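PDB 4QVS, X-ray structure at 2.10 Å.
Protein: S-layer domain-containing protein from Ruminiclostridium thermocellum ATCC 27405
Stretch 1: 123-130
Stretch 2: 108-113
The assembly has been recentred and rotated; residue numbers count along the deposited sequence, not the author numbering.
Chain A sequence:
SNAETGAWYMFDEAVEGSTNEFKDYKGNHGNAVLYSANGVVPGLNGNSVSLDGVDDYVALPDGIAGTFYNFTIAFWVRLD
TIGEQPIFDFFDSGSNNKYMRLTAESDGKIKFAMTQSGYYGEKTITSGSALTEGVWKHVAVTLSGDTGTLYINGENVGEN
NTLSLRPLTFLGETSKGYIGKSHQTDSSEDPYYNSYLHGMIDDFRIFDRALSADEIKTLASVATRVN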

ATOM      1  N   LYS A 123      -1.758   4.763  19.932  1.00 60.64           N
ATOM      2  CA  LYS A 123      -0.521   5.050  19.196  1.00 65.10           C
ATOM      3  C   LYS A 123      -0.582   3.982  18.128  1.00 60.37           C
ATOM      4  O   LYS A 123      -0.718   2.799  18.448  1.00 58.69           O
ATOM      5  CB  LYS A 123       0.755   4.858  20.022  1.00 69.29           C
ATOM      6  CG  LYS A 123       0.860   5.630  21.315  1.00 73.99           C
ATOM      7  CD  LYS A 123       0.640   7.107  21.108  1.00 79.29           C
ATOM      8  CE  LYS A 123       0.561   7.807  22.450  1.00 87.72           C
ATOM      9  NZ  LYS A 123      -0.023   9.155  22.245  1.00 91.33           N
ATOM     10  N   THR A 124      -0.428   4.380  16.875  1.00 58.30           N
ATOM     11  CA  THR A 124      -0.671   3.484  15.770  1.00 56.35           C
ATOM     12  C   THR A 124       0.390   3.396  14.696  1.00 60.23           C
ATOM     13  O   THR A 124       1.264   4.252  14.593  1.00 63.62           O
ATOM     14  CB  THR A 124      -1.863   4.019  15.027  1.00 55.32           C
ATOM     15  OG1 THR A 124      -1.484   5.261  14.444  1.00 55.87           O
ATOM     16  CG2 THR A 124      -3.015   4.267  15.996  1.00 60.98           C
ATOM     17  N   ILE A 125       0.272   2.346  13.885  1.00 59.42           N
ATOM     18  CA  ILE A 125       1.093   2.163  12.688  1.00 63.14           C
ATOM     19  C   ILE A 125       0.098   1.760  11.630  1.00 63.15           C
ATOM     20  O   ILE A 125      -0.697   0.838  11.850  1.00 57.13           O
ATOM     21  CB  ILE A 125       2.082   1.004  12.778  1.00 66.29           C
ATOM     22  CG1 ILE A 125       2.690   0.888  14.167  1.00 70.63           C
ATOM     23  CG2 ILE A 125       3.154   1.163  11.706  1.00 72.40           C
ATOM     24  CD1 ILE A 125       3.465  -0.397  14.370  1.00 67.64           C
ATOM     25  N   THR A 126       0.135   2.421  10.479  1.00 62.35           N
ATOM     26  CA  THR A 126      -0.817   2.132   9.411  1.00 66.74           C
ATOM     27  C   THR A 126      -0.090   1.817   8.117  1.00 65.98           C
ATOM     28  O   THR A 126       0.846   2.501   7.771  1.00 61.27           O
ATOM     29  CB  THR A 126      -1.752   3.332   9.182  1.00 64.97           C
ATOM     30  OG1 THR A 126      -2.327   3.730  10.430  1.00 69.96           O
ATOM     31  CG2 THR A 126      -2.853   2.963   8.219  1.00 65.51           C
ATOM     32  N   SER A 127      -0.522   0.792   7.391  1.00 67.93           N
ATOM     33  CA  SER A 127       0.132   0.454   6.119  1.00 59.48           C
ATOM     34  C   SER A 127      -0.125   1.511   5.012  1.00 65.24           C
ATOM     35  O   SER A 127      -1.012   2.361   5.146  1.00 63.33           O
ATOM     36  CB  SER A 127      -0.270  -0.945   5.664  1.00 55.52           C
ATOM     37  OG  SER A 127      -1.659  -1.068   5.451  1.00 53.14           O
ATOM     38  N   GLY A 128       0.666   1.462   3.935  1.00 65.46           N
ATOM     39  CA  GLY A 128       0.601   2.463   2.835  1.00 66.70           C
ATOM     40  C   GLY A 128      -0.598   2.417   1.896  1.00 65.25           C
ATOM     41  O   GLY A 128      -1.222   1.379   1.728  1.00 64.71           O
ATOM     42  N   SER A 129      -0.940   3.554   1.291  1.00 72.76           N
ATOM     43  CA  SER A 129      -2.033   3.603   0.310  1.00 73.53           C
ATOM     44  C   SER A 129      -1.511   2.988  -1.014  1.00 69.60           C
ATOM     45  O   SER A 129      -0.306   2.799  -1.178  1.00 69.45           O
ATOM     46  CB  SER A 129      -2.510   5.044   0.048  1.00 75.12           C
ATOM     47  OG  SER A 129      -2.482   5.834   1.218  1.00 80.88           O
ATOM     48  N   ALA A 130      -2.454   2.694  -1.911  1.00 68.85           N
ATOM     49  CA  ALA A 130      -2.241   2.112  -3.244  1.00 76.92           C
ATOM     50  C   ALA A 130      -3.334   2.728  -4.145  1.00 75.48           C
ATOM     51  O   ALA A 130      -4.227   3.410  -3.619  1.00 64.37           O
ATOM     52  CB  ALA A 130      -2.387   0.599  -3.187  1.00 77.94           C
TER
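Stretch 2 108-113: GKIKFA

Stretch 2 lies beside stretch 1 as an antiparallel neighbour in a β-sheet: strand 110-113 runs at 158° to strand 123-126, the axes approaching to 4.6 Å, while Gly108 and Lys109 lead in as loop.

The backbone sets the register. Ile125 and Phe112 form the hydrogen-bonded pair, Ile125 N to Phe112 O and Phe112 N to Ile125 O both spanning 2.8 Å. Thr124 with Ala113 and Thr126 with Lys111 are non-hydrogen-bonded pairs, their CA atoms 4.3 and 4.4 Å apart; here CA-H...O contacts fill in, as from Lys111 CA to Ile125 O at 3.2 Å and from Ala113 CA to Lys123 O at 3.3 Å.

Where strand 123-126 ends, a side chain takes over part of the pairing. Ser127 N donates to Ile110 O at 2.9 Å, but Ile110 N donates to Ser127 OG at 2.8 Å; the p rotamer of the serine places its hydroxyl where the ladder needs an acceptor.

Side chains then sort by face. Ile125 and Phe112 share one, Ile125 CD1 meeting the ring edge at Phe112 CD2, 3.8 Å away. On the other, Thr124 CG2 packs on Ala113 CB at 4.0 Å and Thr126 OG1 lies 3.7 Å from Lys111 CG. Beyond the strands, Lys109 points toward stretch 1, its CG 3.8 Å from Gly128 O.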

ATOM      1  N   GLY A 108      -8.318  -1.906   2.799  1.00 65.83           N
ATOM      2  CA  GLY A 108      -7.353  -3.005   2.580  1.00 59.70           C
ATOM      3  C   GLY A 108      -6.064  -2.721   3.326  1.00 54.30           C
ATOM      4  O   GLY A 108      -5.226  -3.612   3.493  1.00 57.03           O
ATOM      5  N   LYS A 109      -5.873  -1.471   3.751  1.00 56.00           N
ATOM      6  CA  LYS A 109      -4.757  -1.174   4.635  1.00 61.06           C
ATOM      7  C   LYS A 109      -5.023  -1.907   5.958  1.00 55.66           C
ATOM      8  O   LYS A 109      -6.098  -2.491   6.139  1.00 55.46           O
ATOM      9  CB  LYS A 109      -4.650   0.306   4.933  1.00 66.36           C
ATOM     10  CG  LYS A 109      -4.429   1.154   3.713  1.00 66.91           C
ATOM     11  CD  LYS A 109      -4.107   2.582   4.085  1.00 69.40           C
ATOM     12  CE  LYS A 109      -5.256   3.289   4.756  1.00 73.44           C
ATOM     13  NZ  LYS A 109      -5.122   4.753   4.540  1.00 79.66           N
ATOM     14  N   ILE A 110      -4.006  -1.929   6.814  1.00 55.23           N
ATOM     15  CA  ILE A 110      -4.083  -2.533   8.143  1.00 61.30           C
ATOM     16  C   ILE A 110      -3.484  -1.537   9.115  1.00 62.21           C
ATOM     17  O   ILE A 110      -2.642  -0.719   8.735  1.00 60.92           O
ATOM     18  CB  ILE A 110      -3.341  -3.892   8.289  1.00 57.08           C
ATOM     19  CG1 ILE A 110      -1.857  -3.764   7.984  1.00 58.15           C
ATOM     20  CG2 ILE A 110      -3.980  -4.948   7.413  1.00 62.36           C
ATOM     21  CD1 ILE A 110      -1.070  -5.070   7.997  1.00 54.13           C
ATOM     22  N   LYS A 111      -3.953  -1.594  10.352  1.00 56.09           N
ATOM     23  CA  LYS A 111      -3.469  -0.709  11.389  1.00 53.07           C
ATOM     24  C   LYS A 111      -3.232  -1.464  12.673  1.00 49.28           C
ATOM     25  O   LYS A 111      -4.021  -2.314  13.083  1.00 51.19           O
ATOM     26  CB  LYS A 111      -4.492   0.373  11.692  1.00 52.76           C
ATOM     27  CG  LYS A 111      -4.015   1.384  12.725  1.00 53.81           C
ATOM     28  CD  LYS A 111      -4.948   2.574  12.798  1.00 56.32           C
ATOM     29  CE  LYS A 111      -6.235   2.172  13.514  1.00 55.49           C
ATOM     30  NZ  LYS A 111      -7.336   3.144  13.289  1.00 53.47           N
ATOM     31  N   PHE A 112      -2.146  -1.110  13.320  1.00 50.00           N
ATOM     32  CA  PHE A 112      -1.821  -1.676  14.581  1.00 50.01           C
ATOM     33  C   PHE A 112      -1.863  -0.520  15.545  1.00 52.11           C
ATOM     34  O   PHE A 112      -1.402   0.554  15.247  1.00 49.89           O
ATOM     35  CB  PHE A 112      -0.462  -2.343  14.535  1.00 51.29           C
ATOM     36  CG  PHE A 112      -0.045  -2.893  15.820  1.00 48.03           C
ATOM     37  CD1 PHE A 112      -0.762  -3.945  16.392  1.00 49.49           C
ATOM     38  CD2 PHE A 112       1.025  -2.364  16.490  1.00 49.24           C
ATOM     39  CE1 PHE A 112      -0.406  -4.462  17.624  1.00 49.92           C
ATOM     40  CE2 PHE A 112       1.391  -2.875  17.736  1.00 54.16           C
ATOM     41  CZ  PHE A 112       0.667  -3.928  18.303  1.00 50.29           C
ATOM     42  N   ALA A 113      -2.468  -0.755  16.685  1.00 43.67           N
ATOM     43  CA  ALA A 113      -2.653   0.266  17.731  1.00 47.58           C
ATOM     44  C   ALA A 113      -2.349  -0.317  19.088  1.00 44.40           C
ATOM     45  O   ALA A 113      -2.642  -1.483  19.325  1.00 46.11           O
ATOM     46  CB  ALA A 113      -4.073   0.779  17.731  1.00 49.21           C
TER